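Local coordinates for protein vanadium-dependent haloperoxidase (Zobellia galactanivorans, PDB 4CIT) that probably catalyses the peroxide-dependent oxidation of iodide at a vanadate cofactor held in a helical active site, at residues 362-370 with 424-435; 218-228 with 327-338. One frame throughout, in Å; residues are numbered along the deposited sequence.

Interaction 1. Residues 362-370 with 424-435. With VO4 (vanadate ion), chain B; VO4 (vanadate ion), chain D; VO4 (vanadate ion), chain E; VO4 (vanadate ion), chain C.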
# COMPACT_ATOMS: atom_id res chain seq x y z
N PRO A 362 4.64 -13.62 10.67
CA PRO A 362 3.71 -14.72 10.74
C PRO A 362 2.77 -14.83 9.54
O PRO A 362 2.58 -13.89 8.75
CB PRO A 362 2.93 -14.46 12.03
CG PRO A 362 3.91 -13.71 12.85
CD PRO A 362 4.55 -12.81 11.88
N GLU A 363 2.19 -15.98 9.41
CA GLU A 363 1.51 -16.45 8.19
C GLU A 363 0.07 -15.94 7.93
O GLU A 363 -0.30 -15.75 6.74
CB GLU A 363 1.57 -17.95 8.13
CG GLU A 363 1.25 -18.52 6.77
CD GLU A 363 -0.18 -18.66 6.45
OE1 GLU A 363 -1.05 -18.80 7.36
OE2 GLU A 363 -0.45 -18.74 5.23
N TYR A 364 -0.74 -15.70 8.95
CA TYR A 364 -2.19 -15.63 8.72
C TYR A 364 -2.71 -14.28 9.20
O TYR A 364 -2.48 -13.95 10.33
CB TYR A 364 -2.88 -16.74 9.51
CG TYR A 364 -4.38 -16.84 9.34
CD1 TYR A 364 -4.95 -17.51 8.31
CD2 TYR A 364 -5.24 -16.20 10.25
CE1 TYR A 364 -6.33 -17.62 8.18
CE2 TYR A 364 -6.59 -16.30 10.16
CZ TYR A 364 -7.14 -17.00 9.13
OH TYR A 364 -8.49 -17.15 9.04
N THR A 365 -3.42 -13.51 8.43
CA THR A 365 -3.76 -13.71 7.01
C THR A 365 -2.65 -13.11 6.11
O THR A 365 -1.70 -12.47 6.61
CB THR A 365 -5.09 -12.98 6.70
OG1 THR A 365 -4.99 -11.66 7.30
CG2 THR A 365 -6.28 -13.77 7.19
N SER A 366 -2.70 -13.38 4.81
CA SER A 366 -1.72 -12.93 3.84
C SER A 366 -1.86 -11.44 3.51
O SER A 366 -2.97 -11.01 3.16
CB SER A 366 -1.92 -13.69 2.53
OG SER A 366 -1.31 -13.01 1.41
N GLY A 367 -0.77 -10.69 3.72
CA GLY A 367 -0.72 -9.31 3.38
C GLY A 367 -1.06 -8.99 1.94
O GLY A 367 -1.85 -8.07 1.66
N HIS A 368 -0.49 -9.74 1.02
CA HIS A 368 -0.81 -9.57 -0.35
C HIS A 368 -2.30 -9.68 -0.58
O HIS A 368 -2.91 -8.93 -1.37
CB HIS A 368 -0.12 -10.61 -1.24
CG HIS A 368 1.30 -10.35 -1.49
ND1 HIS A 368 2.26 -10.46 -0.51
CD2 HIS A 368 1.97 -10.09 -2.66
CE1 HIS A 368 3.44 -10.16 -1.04
NE2 HIS A 368 3.29 -10.00 -2.34
N SER A 369 -2.91 -10.70 0.05
CA SER A 369 -4.33 -10.96 -0.10
C SER A 369 -5.23 -9.87 0.47
O SER A 369 -6.16 -9.38 -0.25
CB SER A 369 -4.76 -12.31 0.46
OG SER A 369 -3.98 -13.30 -0.20
N VAL A 370 -4.89 -9.41 1.67
CA VAL A 370 -5.68 -8.39 2.31
C VAL A 370 -5.54 -7.05 1.54
O VAL A 370 -6.55 -6.35 1.32
CB VAL A 370 -5.36 -8.26 3.82
CG1 VAL A 370 -6.19 -7.12 4.42
CG2 VAL A 370 -5.63 -9.52 4.68
N HIS A 424 2.29 -19.24 1.75
CA HIS A 424 0.97 -19.17 2.43
C HIS A 424 0.18 -20.39 2.22
O HIS A 424 0.15 -20.95 1.12
CB HIS A 424 0.14 -17.94 1.98
CG HIS A 424 0.57 -16.64 2.61
ND1 HIS A 424 0.47 -16.37 3.95
CD2 HIS A 424 1.19 -15.56 2.06
CE1 HIS A 424 0.93 -15.14 4.19
NE2 HIS A 424 1.39 -14.63 3.06
N TYR A 425 -0.60 -20.76 3.23
CA TYR A 425 -1.65 -21.78 3.08
C TYR A 425 -2.91 -21.18 2.44
O TYR A 425 -3.16 -19.96 2.49
CB TYR A 425 -2.05 -22.35 4.46
CG TYR A 425 -0.91 -22.75 5.39
CD1 TYR A 425 -0.22 -23.89 5.24
CD2 TYR A 425 -0.51 -21.89 6.37
CE1 TYR A 425 0.88 -24.23 6.08
CE2 TYR A 425 0.54 -22.20 7.24
CZ TYR A 425 1.26 -23.37 7.08
OH TYR A 425 2.29 -23.56 7.97
N ARG A 426 -3.81 -22.05 1.98
CA ARG A 426 -5.06 -21.61 1.41
C ARG A 426 -5.85 -20.67 2.28
O ARG A 426 -6.42 -19.65 1.76
CB ARG A 426 -5.91 -22.83 0.94
CG ARG A 426 -7.31 -22.49 0.38
CD ARG A 426 -8.01 -23.80 0.04
NE ARG A 426 -7.38 -24.38 -1.15
CZ ARG A 426 -7.64 -24.03 -2.41
NH1 ARG A 426 -8.61 -23.16 -2.69
NH2 ARG A 426 -6.97 -24.62 -3.42
N ALA A 427 -6.00 -21.00 3.55
CA ALA A 427 -6.85 -20.15 4.45
C ALA A 427 -6.37 -18.72 4.54
O ALA A 427 -7.18 -17.76 4.47
CB ALA A 427 -6.99 -20.75 5.81
N ALA A 428 -5.04 -18.54 4.65
CA ALA A 428 -4.47 -17.18 4.76
C ALA A 428 -4.76 -16.36 3.52
O ALA A 428 -5.05 -15.16 3.60
CB ALA A 428 -2.96 -17.27 4.97
N ILE A 429 -4.86 -17.03 2.38
CA ILE A 429 -5.13 -16.40 1.14
C ILE A 429 -6.62 -16.10 0.92
O ILE A 429 -6.99 -14.94 0.67
CB ILE A 429 -4.61 -17.29 -0.05
CG1 ILE A 429 -3.06 -17.45 0.03
CG2 ILE A 429 -5.09 -16.76 -1.38
CD1 ILE A 429 -2.56 -18.55 -0.86
N GLU A 430 -7.47 -17.12 1.09
CA GLU A 430 -8.93 -16.98 0.85
C GLU A 430 -9.58 -16.09 1.90
O GLU A 430 -10.32 -15.14 1.56
CB GLU A 430 -9.56 -18.33 0.82
CG GLU A 430 -9.07 -19.05 -0.43
CD GLU A 430 -9.82 -20.36 -0.67
OE1 GLU A 430 -10.56 -20.79 0.19
OE2 GLU A 430 -9.62 -20.96 -1.70
N VAL A 431 -9.22 -16.34 3.15
CA VAL A 431 -9.75 -15.55 4.23
C VAL A 431 -9.18 -14.14 4.16
O VAL A 431 -9.89 -13.11 4.46
CB VAL A 431 -9.55 -16.20 5.62
CG1 VAL A 431 -10.06 -15.24 6.66
CG2 VAL A 431 -10.20 -17.58 5.65
N GLY A 432 -7.91 -14.01 3.76
CA GLY A 432 -7.30 -12.69 3.62
C GLY A 432 -7.94 -11.82 2.55
O GLY A 432 -8.18 -10.62 2.76
N VAL A 433 -8.22 -12.40 1.39
CA VAL A 433 -8.96 -11.66 0.34
C VAL A 433 -10.31 -11.17 0.83
O VAL A 433 -10.72 -10.02 0.60
CB VAL A 433 -9.23 -12.56 -0.90
CG1 VAL A 433 -10.28 -11.85 -1.81
CG2 VAL A 433 -7.95 -12.79 -1.63
N LYS A 434 -11.05 -12.02 1.55
CA LYS A 434 -12.31 -11.60 2.15
C LYS A 434 -12.19 -10.46 3.12
O LYS A 434 -12.97 -9.52 3.13
CB LYS A 434 -12.96 -12.82 2.83
CG LYS A 434 -14.19 -12.48 3.68
CD LYS A 434 -14.85 -13.75 4.29
CE LYS A 434 -15.88 -13.31 5.36
NZ LYS A 434 -16.83 -12.21 4.91
N GLN A 435 -11.23 -10.60 4.01
CA GLN A 435 -10.86 -9.54 4.98
C GLN A 435 -10.59 -8.23 4.25
O GLN A 435 -11.15 -7.18 4.64
CB GLN A 435 -9.67 -10.01 5.79
CG GLN A 435 -9.22 -9.00 6.86
CD GLN A 435 -8.06 -9.53 7.70
OE1 GLN A 435 -7.57 -10.67 7.55
NE2 GLN A 435 -7.49 -8.62 8.45
V VO4 B . 2.34 -12.71 2.84
O2 VO4 D . 1.27 -12.61 1.32
O3 VO4 E . 1.58 -12.23 4.31
O1 VO4 C . 3.12 -10.61 2.48
O HOH W 1 -3.43 -20.16 6.77
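Glu363 holds His424 through one carboxylate oxygen. OE2 accepts from His424 ND1 at 2.8 Å (152° at the hydrogen), in the plane of the imidazole, and from Tyr425 N at 2.8 Å; the two donors reach it from opposite faces of the carboxylate. The ring's other nitrogen, His424 NE2, binds vanadium at 2.2 Å. Ser366 CB lies over the ring face, 3.5 Å from its centroid, while a chi1 of 160° turns Ser366 OG away from its own N, to donate to vanadate O2 at 2.6 Å; OG also caps helix 367-383 by accepting from Ser369 N. Packing is tight where the Ser369 side chain sits as a knob among Ala428, Ile429, Gly432 and Val433, its CB 3.5 Å from Ile429 O. The looser side faces outward: Tyr364 CE1 lies 4.0 Å from the CB of partly exposed Ala427, beside a water that donates to Glu363 OE1 and weakly accepts from Ala428 N. A glutamine at Glu363 has no carboxylate charge to offer, and would probably leave His424 ND1 with a weaker acceptor and the vanadium-binding ring less firmly fixed. The geometry is consistent with a second-shell carboxylate that orients His424, leaving NE2 for vanadium, while Gly367 N and His368 ND1 donate to vanadate oxygens.

Interaction 2. Residues 218-228 with 327-338; sequences AQFKPVPPPAY and SCWDEKYRSNLI
Ala218 starts the contact beside Asp330, its CB 3.5 Å from Asp330 OD2. The type I turn from Ala218 to Lys221 then brings Phe220 past Ser327: Phe220 CB packs against the serine hydroxyl, and a water bridges the two segments, accepting from Phe220 N at 2.8 Å and lying 2.7 Å from Ser327 OG, which also pairs with Gln435. Lys221 makes its contact with methylenes rather than charge. Its CD sits over the centre of one face of the Arg334 guanidinium, 3.5 Å from Arg334 CZ, and the two side chains cross at about a right angle. Beneath it the guanidinium is held by acids of its own helix: NH1 and NH2 both grip Asp330 OD2 from the same face of the carboxylate, and Arg334 NH1 also reaches Glu331 OE1 at 2.8 Å (157° at the hydrogen). Bent at chi2 (51°), the Glu331 side chain lies against Pro222, whose CG is 3.7 Å from Glu331 CG. The chain next turns Pro225 toward the helix end, where its CG meets Ser335 CB and its CB approaches Leu337 CD2 at 4.1 Å. Last comes Tyr228, with CD1 4.1 Å from Ile338 CG2 and its ring meeting that of Phe236. The arrangement is that of an irregular, proline-rich segment laid along the C-terminal part of helix 307-335 and the residues just after it, in the PAP2-type haloperoxidase fold; the helix bears an Asp-Glu-Arg salt-bridge network.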
# COMPACT_ATOMS: atom_id res chain seq x y z
N ALA A 218 -8.75 -4.09 15.18
CA ALA A 218 -9.42 -5.37 15.08
C ALA A 218 -10.80 -5.43 14.45
O ALA A 218 -11.40 -6.51 14.44
CB ALA A 218 -9.49 -6.05 16.50
N GLN A 219 -11.26 -4.38 13.82
CA GLN A 219 -12.59 -4.29 13.30
C GLN A 219 -12.92 -5.40 12.28
O GLN A 219 -14.09 -5.83 12.15
CB GLN A 219 -12.84 -2.90 12.75
CG GLN A 219 -14.29 -2.68 12.30
CD GLN A 219 -14.50 -1.32 11.77
OE1 GLN A 219 -13.66 -0.45 11.92
NE2 GLN A 219 -15.62 -1.12 11.08
N PHE A 220 -11.92 -5.78 11.51
CA PHE A 220 -12.08 -6.79 10.52
C PHE A 220 -11.33 -8.07 10.83
O PHE A 220 -10.92 -8.83 9.90
CB PHE A 220 -11.69 -6.16 9.15
CG PHE A 220 -12.74 -5.18 8.70
CD1 PHE A 220 -13.95 -5.60 8.18
CD2 PHE A 220 -12.54 -3.82 8.93
CE1 PHE A 220 -14.95 -4.66 7.86
CE2 PHE A 220 -13.53 -2.89 8.67
CZ PHE A 220 -14.74 -3.33 8.14
N LYS A 221 -11.18 -8.38 12.09
CA LYS A 221 -10.56 -9.65 12.53
C LYS A 221 -11.32 -10.81 11.80
O LYS A 221 -12.54 -10.85 11.93
CB LYS A 221 -10.81 -9.83 14.01
CG LYS A 221 -10.35 -11.16 14.57
CD LYS A 221 -10.33 -11.13 16.10
CE LYS A 221 -11.70 -11.16 16.74
NZ LYS A 221 -12.48 -12.32 16.25
N PRO A 222 -10.57 -11.75 11.19
CA PRO A 222 -11.19 -12.83 10.47
C PRO A 222 -11.50 -13.99 11.41
O PRO A 222 -11.14 -13.99 12.59
CB PRO A 222 -10.17 -13.23 9.46
CG PRO A 222 -8.86 -12.91 10.03
CD PRO A 222 -9.15 -11.67 10.87
N VAL A 223 -12.08 -15.03 10.84
CA VAL A 223 -12.14 -16.29 11.55
C VAL A 223 -10.70 -16.78 11.87
O VAL A 223 -9.72 -16.40 11.18
CB VAL A 223 -12.92 -17.37 10.75
CG1 VAL A 223 -14.37 -16.95 10.48
CG2 VAL A 223 -12.27 -17.67 9.45
N PRO A 224 -10.56 -17.65 12.90
CA PRO A 224 -9.20 -18.13 13.17
C PRO A 224 -8.74 -19.11 12.12
O PRO A 224 -9.59 -19.70 11.45
CB PRO A 224 -9.33 -18.84 14.51
CG PRO A 224 -10.81 -19.17 14.66
CD PRO A 224 -11.50 -17.99 14.00
N PRO A 225 -7.43 -19.28 11.96
CA PRO A 225 -6.94 -20.26 11.02
C PRO A 225 -7.17 -21.67 11.58
O PRO A 225 -7.31 -21.87 12.77
CB PRO A 225 -5.42 -20.01 10.98
CG PRO A 225 -5.08 -19.40 12.31
CD PRO A 225 -6.33 -18.72 12.82
N PRO A 226 -7.13 -22.67 10.72
CA PRO A 226 -7.19 -24.02 11.18
C PRO A 226 -6.13 -24.36 12.17
O PRO A 226 -4.99 -23.86 12.08
CB PRO A 226 -7.03 -24.88 9.90
CG PRO A 226 -6.90 -23.95 8.79
CD PRO A 226 -7.09 -22.54 9.26
N ALA A 227 -6.54 -25.13 13.18
CA ALA A 227 -5.58 -25.50 14.25
C ALA A 227 -4.38 -26.28 13.67
O ALA A 227 -4.55 -27.21 12.93
CB ALA A 227 -6.25 -26.35 15.28
N TYR A 228 -3.20 -25.85 14.03
CA TYR A 228 -1.99 -26.59 13.71
C TYR A 228 -2.18 -28.08 14.13
O TYR A 228 -2.59 -28.44 15.30
CB TYR A 228 -0.82 -25.99 14.43
CG TYR A 228 0.44 -26.80 14.29
CD1 TYR A 228 1.23 -26.64 13.19
CD2 TYR A 228 0.83 -27.74 15.22
CE1 TYR A 228 2.40 -27.32 13.04
CE2 TYR A 228 2.02 -28.46 15.04
CZ TYR A 228 2.79 -28.21 13.91
OH TYR A 228 3.93 -28.89 13.62
N SER A 327 -5.11 -3.90 9.79
CA SER A 327 -6.02 -5.05 9.97
C SER A 327 -5.27 -6.39 9.80
O SER A 327 -5.46 -7.33 10.59
CB SER A 327 -7.19 -4.90 9.00
OG SER A 327 -8.12 -5.96 9.15
N CYS A 328 -4.44 -6.49 8.77
CA CYS A 328 -3.75 -7.73 8.49
C CYS A 328 -2.68 -8.02 9.53
O CYS A 328 -2.64 -9.14 10.09
CB CYS A 328 -3.16 -7.65 7.12
SG CYS A 328 -2.21 -9.16 6.71
N TRP A 329 -1.85 -7.04 9.87
CA TRP A 329 -0.83 -7.19 10.92
C TRP A 329 -1.42 -7.48 12.33
O TRP A 329 -0.86 -8.23 13.11
CB TRP A 329 0.15 -6.03 10.96
CG TRP A 329 1.45 -6.37 10.32
CD1 TRP A 329 2.68 -6.47 10.96
CD2 TRP A 329 1.69 -6.77 8.95
NE1 TRP A 329 3.62 -6.91 10.09
CE2 TRP A 329 3.06 -7.07 8.84
CE3 TRP A 329 0.89 -6.88 7.83
CZ2 TRP A 329 3.64 -7.45 7.65
CZ3 TRP A 329 1.45 -7.27 6.65
CH2 TRP A 329 2.80 -7.60 6.56
N ASP A 330 -2.58 -6.92 12.62
CA ASP A 330 -3.39 -7.25 13.80
C ASP A 330 -3.63 -8.76 13.88
O ASP A 330 -3.42 -9.42 14.93
CB ASP A 330 -4.76 -6.46 13.83
CG ASP A 330 -5.57 -6.74 15.04
OD1 ASP A 330 -5.04 -6.39 16.15
OD2 ASP A 330 -6.62 -7.41 14.94
N GLU A 331 -4.09 -9.33 12.76
CA GLU A 331 -4.34 -10.74 12.77
C GLU A 331 -3.05 -11.55 12.78
O GLU A 331 -2.94 -12.63 13.47
CB GLU A 331 -5.14 -11.16 11.54
CG GLU A 331 -5.50 -12.65 11.48
CD GLU A 331 -6.13 -13.17 12.74
OE1 GLU A 331 -6.85 -12.44 13.45
OE2 GLU A 331 -5.86 -14.35 13.10
N LYS A 332 -2.06 -11.09 12.04
CA LYS A 332 -0.82 -11.90 11.99
C LYS A 332 -0.27 -12.22 13.38
O LYS A 332 0.24 -13.33 13.63
CB LYS A 332 0.31 -11.23 11.14
CG LYS A 332 0.10 -11.28 9.66
CD LYS A 332 1.18 -10.58 8.81
CE LYS A 332 1.08 -10.84 7.34
NZ LYS A 332 1.06 -12.29 6.97
N TYR A 333 -0.22 -11.18 14.22
CA TYR A 333 0.37 -11.26 15.53
C TYR A 333 -0.63 -11.74 16.60
O TYR A 333 -0.23 -12.13 17.65
CB TYR A 333 1.21 -9.99 15.89
CG TYR A 333 2.43 -9.92 15.11
CD1 TYR A 333 3.60 -10.57 15.49
CD2 TYR A 333 2.48 -9.20 13.93
CE1 TYR A 333 4.73 -10.53 14.74
CE2 TYR A 333 3.60 -9.17 13.16
CZ TYR A 333 4.78 -9.83 13.55
OH TYR A 333 5.93 -9.72 12.82
N ARG A 334 -1.91 -11.86 16.26
CA ARG A 334 -2.89 -12.57 17.09
C ARG A 334 -2.71 -14.06 16.92
O ARG A 334 -2.57 -14.79 17.91
CB ARG A 334 -4.31 -12.12 16.78
CG ARG A 334 -5.45 -12.98 17.38
CD ARG A 334 -6.88 -12.58 17.03
NE ARG A 334 -7.08 -11.22 17.43
CZ ARG A 334 -7.03 -10.17 16.61
NH1 ARG A 334 -6.93 -10.28 15.27
NH2 ARG A 334 -7.16 -8.98 17.15
N SER A 335 -2.71 -14.55 15.69
CA SER A 335 -2.68 -15.98 15.41
C SER A 335 -1.20 -16.54 15.45
O SER A 335 -0.98 -17.72 15.77
CB SER A 335 -3.38 -16.28 14.09
OG SER A 335 -2.80 -15.59 13.03
N ASN A 336 -0.25 -15.67 15.08
CA ASN A 336 1.16 -15.95 15.14
C ASN A 336 1.49 -17.36 14.62
O ASN A 336 2.06 -18.19 15.32
CB ASN A 336 1.64 -15.75 16.57
CG ASN A 336 3.15 -15.77 16.69
OD1 ASN A 336 3.88 -15.26 15.85
ND2 ASN A 336 3.61 -16.33 17.77
N LEU A 337 1.09 -17.61 13.38
CA LEU A 337 1.13 -18.93 12.75
C LEU A 337 2.38 -19.22 11.99
O LEU A 337 2.83 -18.43 11.17
CB LEU A 337 -0.08 -19.05 11.83
CG LEU A 337 -0.35 -20.47 11.29
CD1 LEU A 337 -0.71 -21.51 12.38
CD2 LEU A 337 -1.46 -20.38 10.21
N ILE A 338 2.89 -20.44 12.19
CA ILE A 338 4.06 -20.94 11.50
C ILE A 338 3.90 -21.00 9.98
O ILE A 338 2.81 -21.28 9.48
CB ILE A 338 4.30 -22.36 12.09
CG1 ILE A 338 5.70 -22.88 11.79
CG2 ILE A 338 3.18 -23.32 11.67
CD1 ILE A 338 6.06 -24.02 12.81
O HOH W 2 -9.09 -5.94 11.65

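The centres of interactions 1 and 2 lie about 9 Å apart, and two probable hydrogen bonds join them directly: Tyr364 OH to Val223 O at 2.6 Å and Tyr425 OH to Ile338 O at 2.8 Å. Helix 307-335 takes part in both. One side carries Asp330, Glu331 and Arg334 beneath the 218-228 loop, while Lys332 points to the vanadate, hydrogen-bonding to its O3 and to the carbonyl oxygens of Pro362 and Thr365 in interaction 1. The Glu331 side chain is about 10 Å from the vanadate. Interaction 1 supplies the vanadium-binding histidine and donors to the vanadate oxygens, Lys332 adds a further donor, and interaction 2 covers a different flank of that helix.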